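Local coordinates for lytic polysaccharide monooxygenase (Neurospora crassa, PDB 4QI8), which probably uses a copper centre to cleave cellulose chains oxidatively at their beta-1,4-glycosidic bonds, at residues 72-85 with 132-146. Numbering follows the deposited sequence.
With CU (copper (II) ion), chain C.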
loop_
_atom_site.group_PDB
_atom_site.type_symbol
_atom_site.label_atom_id
_atom_site.label_comp_id
_atom_site.label_asym_id
_atom_site.label_seq_id
_atom_site.Cartn_x
_atom_site.Cartn_y
_atom_site.Cartn_z
ATOM N N HIS A 72 14.367 0.034 5.736
ATOM C CA HIS A 72 14.065 1.034 6.758
ATOM C C HIS A 72 13.049 0.432 7.724
ATOM O O HIS A 72 12.229 -0.402 7.322
ATOM C CB HIS A 72 13.504 2.323 6.162
ATOM C CG HIS A 72 14.430 3.025 5.219
ATOM N ND1 HIS A 72 15.692 3.439 5.588
ATOM C CD2 HIS A 72 14.257 3.439 3.941
ATOM C CE1 HIS A 72 16.255 4.066 4.566
ATOM N NE2 HIS A 72 15.410 4.075 3.554
ATOM N N PRO A 73 13.072 0.864 8.994
ATOM C CA PRO A 73 12.107 0.348 9.971
ATOM C C PRO A 73 10.740 0.998 9.803
ATOM O O PRO A 73 10.636 2.212 9.645
ATOM C CB PRO A 73 12.724 0.756 11.303
ATOM C CG PRO A 73 13.475 2.016 10.985
ATOM C CD PRO A 73 14.038 1.792 9.609
ATOM N N GLY A 74 9.696 0.188 9.863
ATOM C CA GLY A 74 8.343 0.678 9.825
ATOM C C GLY A 74 7.416 -0.305 9.148
ATOM O O GLY A 74 7.841 -1.385 8.722
ATOM N N PRO A 75 6.135 0.062 9.051
ATOM C CA PRO A 75 5.117 -0.884 8.589
ATOM C C PRO A 75 4.874 -0.911 7.083
ATOM O O PRO A 75 4.840 0.128 6.422
ATOM C CB PRO A 75 3.850 -0.362 9.263
ATOM C CG PRO A 75 4.071 1.111 9.299
ATOM C CD PRO A 75 5.523 1.266 9.643
ATOM N N MET A 76 4.677 -2.120 6.567
ATOM C CA MET A 76 3.949 -2.298 5.316
ATOM C C MET A 76 2.453 -2.164 5.556
ATOM O O MET A 76 1.926 -2.652 6.567
ATOM C CB MET A 76 4.187 -3.685 4.726
ATOM C CG MET A 76 5.586 -3.943 4.251
ATOM S SD MET A 76 6.122 -2.871 2.891
ATOM C CE MET A 76 4.907 -3.223 1.660
ATOM N N GLN A 77 1.755 -1.557 4.600
ATOM C CA GLN A 77 0.291 -1.520 4.605
ATOM C C GLN A 77 -0.197 -1.689 3.169
ATOM O O GLN A 77 0.461 -1.238 2.228
ATOM C CB GLN A 77 -0.247 -0.221 5.221
ATOM C CG GLN A 77 0.490 0.184 6.484
ATOM C CD GLN A 77 -0.220 1.207 7.356
ATOM O OE1 GLN A 77 -0.119 1.144 8.579
ATOM N NE2 GLN A 77 -0.914 2.156 6.745
ATOM N N PHE A 78 -1.348 -2.339 3.010
ATOM C CA PHE A 78 -1.955 -2.547 1.697
ATOM C C PHE A 78 -3.421 -2.144 1.712
ATOM O O PHE A 78 -4.146 -2.422 2.674
ATOM C CB PHE A 78 -1.846 -4.020 1.257
ATOM C CG PHE A 78 -0.437 -4.486 1.006
ATOM C CD1 PHE A 78 0.184 -4.237 -0.213
ATOM C CD2 PHE A 78 0.271 -5.170 1.985
ATOM C CE1 PHE A 78 1.469 -4.665 -0.442
ATOM C CE2 PHE A 78 1.571 -5.580 1.756
ATOM C CZ PHE A 78 2.166 -5.325 0.545
ATOM N N TYR A 79 -3.857 -1.516 0.622
ATOM C CA TYR A 79 -5.230 -1.081 0.448
ATOM C C TYR A 79 -5.736 -1.524 -0.919
ATOM O O TYR A 79 -4.968 -1.606 -1.886
ATOM C CB TYR A 79 -5.347 0.435 0.490
ATOM C CG TYR A 79 -5.036 1.142 1.791
ATOM C CD1 TYR A 79 -3.736 1.276 2.256
ATOM C CD2 TYR A 79 -6.062 1.733 2.538
ATOM C CE1 TYR A 79 -3.465 1.976 3.439
ATOM C CE2 TYR A 79 -5.795 2.442 3.695
ATOM C CZ TYR A 79 -4.509 2.556 4.144
ATOM O OH TYR A 79 -4.274 3.276 5.287
ATOM N N LEU A 80 -7.045 -1.747 -0.996
ATOM C CA LEU A 80 -7.727 -1.967 -2.263
ATOM C C LEU A 80 -8.717 -0.847 -2.553
ATOM O O LEU A 80 -9.268 -0.235 -1.635
ATOM C CB LEU A 80 -8.528 -3.265 -2.206
ATOM C CG LEU A 80 -7.725 -4.556 -2.341
ATOM C CD1 LEU A 80 -8.592 -5.777 -2.033
ATOM C CD2 LEU A 80 -7.129 -4.694 -3.747
ATOM N N ALA A 81 -8.967 -0.615 -3.840
ATOM C CA ALA A 81 -10.033 0.286 -4.280
ATOM C C ALA A 81 -10.662 -0.314 -5.521
ATOM O O ALA A 81 -9.958 -0.664 -6.465
ATOM C CB ALA A 81 -9.493 1.678 -4.572
ATOM N N ARG A 82 -11.988 -0.419 -5.522
ATOM C CA ARG A 82 -12.692 -1.047 -6.629
ATOM C C ARG A 82 -13.103 -0.027 -7.684
ATOM O O ARG A 82 -13.814 0.945 -7.415
ATOM C CB ARG A 82 -13.929 -1.791 -6.131
ATOM C CG ARG A 82 -14.600 -2.600 -7.227
ATOM C CD ARG A 82 -15.805 -3.365 -6.718
ATOM N NE ARG A 82 -16.443 -4.179 -7.754
ATOM C CZ ARG A 82 -17.277 -3.716 -8.682
ATOM N NH1 ARG A 82 -17.605 -2.432 -8.735
ATOM N NH2 ARG A 82 -17.805 -4.555 -9.561
ATOM N N VAL A 83 -12.682 -0.278 -8.914
ATOM C CA VAL A 83 -13.062 0.564 -10.030
ATOM C C VAL A 83 -14.583 0.468 -10.249
ATOM O O VAL A 83 -15.115 -0.632 -10.297
ATOM C CB VAL A 83 -12.344 0.098 -11.303
ATOM C CG1 VAL A 83 -12.748 0.961 -12.481
ATOM C CG2 VAL A 83 -10.820 0.104 -11.123
ATOM N N PRO A 84 -15.288 1.612 -10.385
ATOM C CA PRO A 84 -16.735 1.541 -10.601
ATOM C C PRO A 84 -17.098 0.806 -11.874
ATOM O O PRO A 84 -16.367 0.858 -12.869
ATOM C CB PRO A 84 -17.149 3.010 -10.722
ATOM C CG PRO A 84 -16.096 3.768 -10.035
ATOM C CD PRO A 84 -14.826 3.005 -10.265
ATOM N N ASP A 85 -18.246 0.141 -11.839
ATOM C CA ASP A 85 -18.778 -0.518 -13.019
ATOM C C ASP A 85 -18.852 0.478 -14.167
ATOM O O ASP A 85 -19.312 1.606 -13.999
ATOM C CB ASP A 85 -20.173 -1.084 -12.743
ATOM C CG ASP A 85 -20.154 -2.263 -11.787
ATOM O OD1 ASP A 85 -19.056 -2.753 -11.440
ATOM O OD2 ASP A 85 -21.253 -2.704 -11.383
ATOM N N LYS A 132 -16.543 -7.862 -3.683
ATOM C CA LYS A 132 -17.190 -7.994 -4.984
ATOM C C LYS A 132 -16.167 -8.110 -6.112
ATOM O O LYS A 132 -15.202 -7.358 -6.157
ATOM C CB LYS A 132 -18.087 -6.779 -5.233
ATOM C CG LYS A 132 -19.288 -7.043 -6.129
ATOM C CD LYS A 132 -20.078 -5.770 -6.399
ATOM C CE LYS A 132 -20.648 -5.786 -7.807
ATOM N NZ LYS A 132 -21.495 -4.601 -8.112
ATOM N N SER A 133 -16.388 -9.039 -7.032
ATOM C CA SER A 133 -15.531 -9.159 -8.204
ATOM C C SER A 133 -15.530 -7.844 -8.964
ATOM O O SER A 133 -16.497 -7.085 -8.927
ATOM C CB SER A 133 -16.023 -10.271 -9.122
ATOM O OG SER A 133 -17.324 -9.986 -9.592
ATOM N N GLY A 134 -14.425 -7.567 -9.637
ATOM C CA GLY A 134 -14.315 -6.387 -10.464
ATOM C C GLY A 134 -12.864 -6.013 -10.654
ATOM O O GLY A 134 -11.971 -6.742 -10.241
ATOM N N SER A 135 -12.632 -4.878 -11.292
ATOM C CA SER A 135 -11.282 -4.342 -11.402
ATOM C C SER A 135 -10.946 -3.548 -10.153
ATOM O O SER A 135 -11.806 -2.853 -9.616
ATOM C CB SER A 135 -11.163 -3.463 -12.635
ATOM O OG SER A 135 -11.397 -4.215 -13.812
ATOM N N TYR A 136 -9.693 -3.648 -9.718
ATOM C CA TYR A 136 -9.236 -3.015 -8.486
ATOM C C TYR A 136 -7.836 -2.444 -8.641
ATOM O O TYR A 136 -7.010 -2.984 -9.390
ATOM C CB TYR A 136 -9.140 -4.031 -7.346
ATOM C CG TYR A 136 -10.435 -4.444 -6.681
ATOM C CD1 TYR A 136 -11.291 -5.368 -7.279
ATOM C CD2 TYR A 136 -10.780 -3.943 -5.436
ATOM C CE1 TYR A 136 -12.462 -5.762 -6.658
ATOM C CE2 TYR A 136 -11.944 -4.334 -4.802
ATOM C CZ TYR A 136 -12.773 -5.251 -5.410
ATOM O OH TYR A 136 -13.928 -5.610 -4.747
ATOM N N LEU A 137 -7.559 -1.380 -7.886
ATOM C CA LEU A 137 -6.195 -0.991 -7.601
ATOM C C LEU A 137 -5.787 -1.570 -6.256
ATOM O O LEU A 137 -6.573 -1.551 -5.299
ATOM C CB LEU A 137 -6.064 0.528 -7.553
ATOM C CG LEU A 137 -6.416 1.237 -8.860
ATOM C CD1 LEU A 137 -6.388 2.750 -8.675
ATOM C CD2 LEU A 137 -5.456 0.832 -9.955
ATOM N N LEU A 138 -4.545 -2.055 -6.195
ATOM C CA LEU A 138 -3.926 -2.514 -4.961
ATOM C C LEU A 138 -2.760 -1.593 -4.662
ATOM O O LEU A 138 -1.780 -1.569 -5.404
ATOM C CB LEU A 138 -3.449 -3.955 -5.094
ATOM C CG LEU A 138 -2.641 -4.512 -3.917
ATOM C CD1 LEU A 138 -3.430 -4.574 -2.616
ATOM C CD2 LEU A 138 -2.112 -5.880 -4.282
ATOM N N ARG A 139 -2.904 -0.795 -3.609
ATOM C CA ARG A 139 -1.882 0.154 -3.195
ATOM C C ARG A 139 -0.979 -0.494 -2.156
ATOM O O ARG A 139 -1.451 -0.985 -1.131
ATOM C CB ARG A 139 -2.541 1.414 -2.621
ATOM C CG ARG A 139 -1.591 2.446 -2.044
ATOM C CD ARG A 139 -2.375 3.644 -1.534
ATOM N NE ARG A 139 -1.514 4.668 -0.946
ATOM C CZ ARG A 139 -1.052 4.636 0.295
ATOM N NH1 ARG A 139 -1.401 3.643 1.107
ATOM N NH2 ARG A 139 -0.255 5.600 0.731
ATOM N N ALA A 140 0.325 -0.463 -2.432
ATOM C CA ALA A 140 1.371 -0.909 -1.519
ATOM C C ALA A 140 2.042 0.309 -0.926
ATOM O O ALA A 140 2.367 1.242 -1.657
ATOM C CB ALA A 140 2.406 -1.715 -2.278
ATOM N N GLU A 141 2.283 0.285 0.380
ATOM C CA GLU A 141 3.142 1.281 0.987
ATOM C C GLU A 141 4.003 0.676 2.072
ATOM O O GLU A 141 3.569 -0.196 2.828
ATOM C CB GLU A 141 2.373 2.481 1.545
ATOM C CG GLU A 141 1.703 2.253 2.887
ATOM C CD GLU A 141 0.826 3.412 3.336
ATOM O OE1 GLU A 141 -0.208 3.118 3.976
ATOM O OE2 GLU A 141 1.119 4.589 3.008
ATOM N N HIS A 142 5.233 1.163 2.124
ATOM C CA HIS A 142 6.072 0.995 3.281
ATOM C C HIS A 142 6.302 2.377 3.876
ATOM O O HIS A 142 6.597 3.327 3.143
ATOM C CB HIS A 142 7.423 0.378 2.941
ATOM C CG HIS A 142 8.173 0.021 4.171
ATOM N ND1 HIS A 142 9.350 0.636 4.544
ATOM C CD2 HIS A 142 7.837 -0.819 5.176
ATOM C CE1 HIS A 142 9.714 0.161 5.721
ATOM N NE2 HIS A 142 8.810 -0.712 6.128
ATOM N N ILE A 143 6.195 2.482 5.199
ATOM C CA ILE A 143 6.405 3.757 5.876
ATOM C C ILE A 143 7.683 3.666 6.696
ATOM O O ILE A 143 7.715 3.014 7.738
ATOM C CB ILE A 143 5.213 4.149 6.783
ATOM C CG1 ILE A 143 3.878 3.928 6.057
ATOM C CG2 ILE A 143 5.366 5.592 7.191
ATOM C CD1 ILE A 143 2.637 4.230 6.906
ATOM N N GLY A 144 8.751 4.299 6.216
ATOM C CA GLY A 144 10.019 4.306 6.921
ATOM C C GLY A 144 10.007 5.354 8.011
ATOM O O GLY A 144 9.836 6.545 7.732
ATOM N N LEU A 145 10.205 4.906 9.249
ATOM C CA LEU A 145 10.001 5.742 10.433
ATOM C C LEU A 145 11.273 6.104 11.204
ATOM O O LEU A 145 11.202 6.658 12.293
ATOM C CB LEU A 145 9.026 5.049 11.392
ATOM C CG LEU A 145 7.612 4.856 10.849
ATOM C CD1 LEU A 145 6.809 4.044 11.834
ATOM C CD2 LEU A 145 6.929 6.183 10.571
ATOM N N HIS A 146 12.435 5.774 10.657
ATOM C CA HIS A 146 13.685 5.950 11.389
ATOM C C HIS A 146 13.965 7.385 11.842
ATOM O O HIS A 146 14.641 7.557 12.858
ATOM C CB HIS A 146 14.871 5.392 10.595
ATOM C CG HIS A 146 14.892 5.806 9.165
ATOM N ND1 HIS A 146 13.924 5.408 8.268
ATOM C CD2 HIS A 146 15.758 6.581 8.478
ATOM C CE1 HIS A 146 14.199 5.930 7.085
ATOM N NE2 HIS A 146 15.304 6.647 7.187
HETATM CU CU CU C . 15.758 5.058 1.838
HETATM O O HOH W 1 -1.001 0.779 0.799
HETATM O O HOH W 2 -14.777 -2.915 -11.827
HETATM O O HOH W 3 15.916 6.775 2.946
HETATM O O HOH W 4 18.238 4.808 2.116
#
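Ser133 O receives two nitrogens of Arg82 side-on, NE at 3.1 Å and NH2 at 2.9 Å, both with the oxygen in the guanidinium plane. The Arg82 chain is extended as far as NE, CG lying opposite the backbone N (chi1 -173°), with CB 3.8 Å from the centroid of the Tyr136 ring, a CH-pi contact over its face. With an alanine at Arg82, Ser133 O would probably lose both these donors and Asp85, which the guanidinium also grips end-on, its nearer cation. Residues 136-142 pair antiparallel with 76-82, the short axes at 151°. Leu138 CD1 packs on Leu80 CD2, and Ala140 CB meets Phe78 CE1 at 3.6 Å. On the other sheet face, Glu141 OE1 takes Gln77 NE2 (3.0 Å) from above the carboxylate plane and also bonds Tyr185, while OE2 bridges to Arg139; Asn206 holds Gln77 OE1. His142 donates weakly through NE2 to Gly74 O; its ND1 bonds Tyr2. Beyond the strand, Leu145 N bonds Pro73 O, and the His146 ring, probably part of the O2 site, stacks offset on His72, planes 12° apart. Here the C-terminal end of 134-144 and the loop leading into 76-82 meet at the copper, which His72 NE2 binds at 2.0 Å, forming with His1 the histidine brace of AA9 monooxygenases.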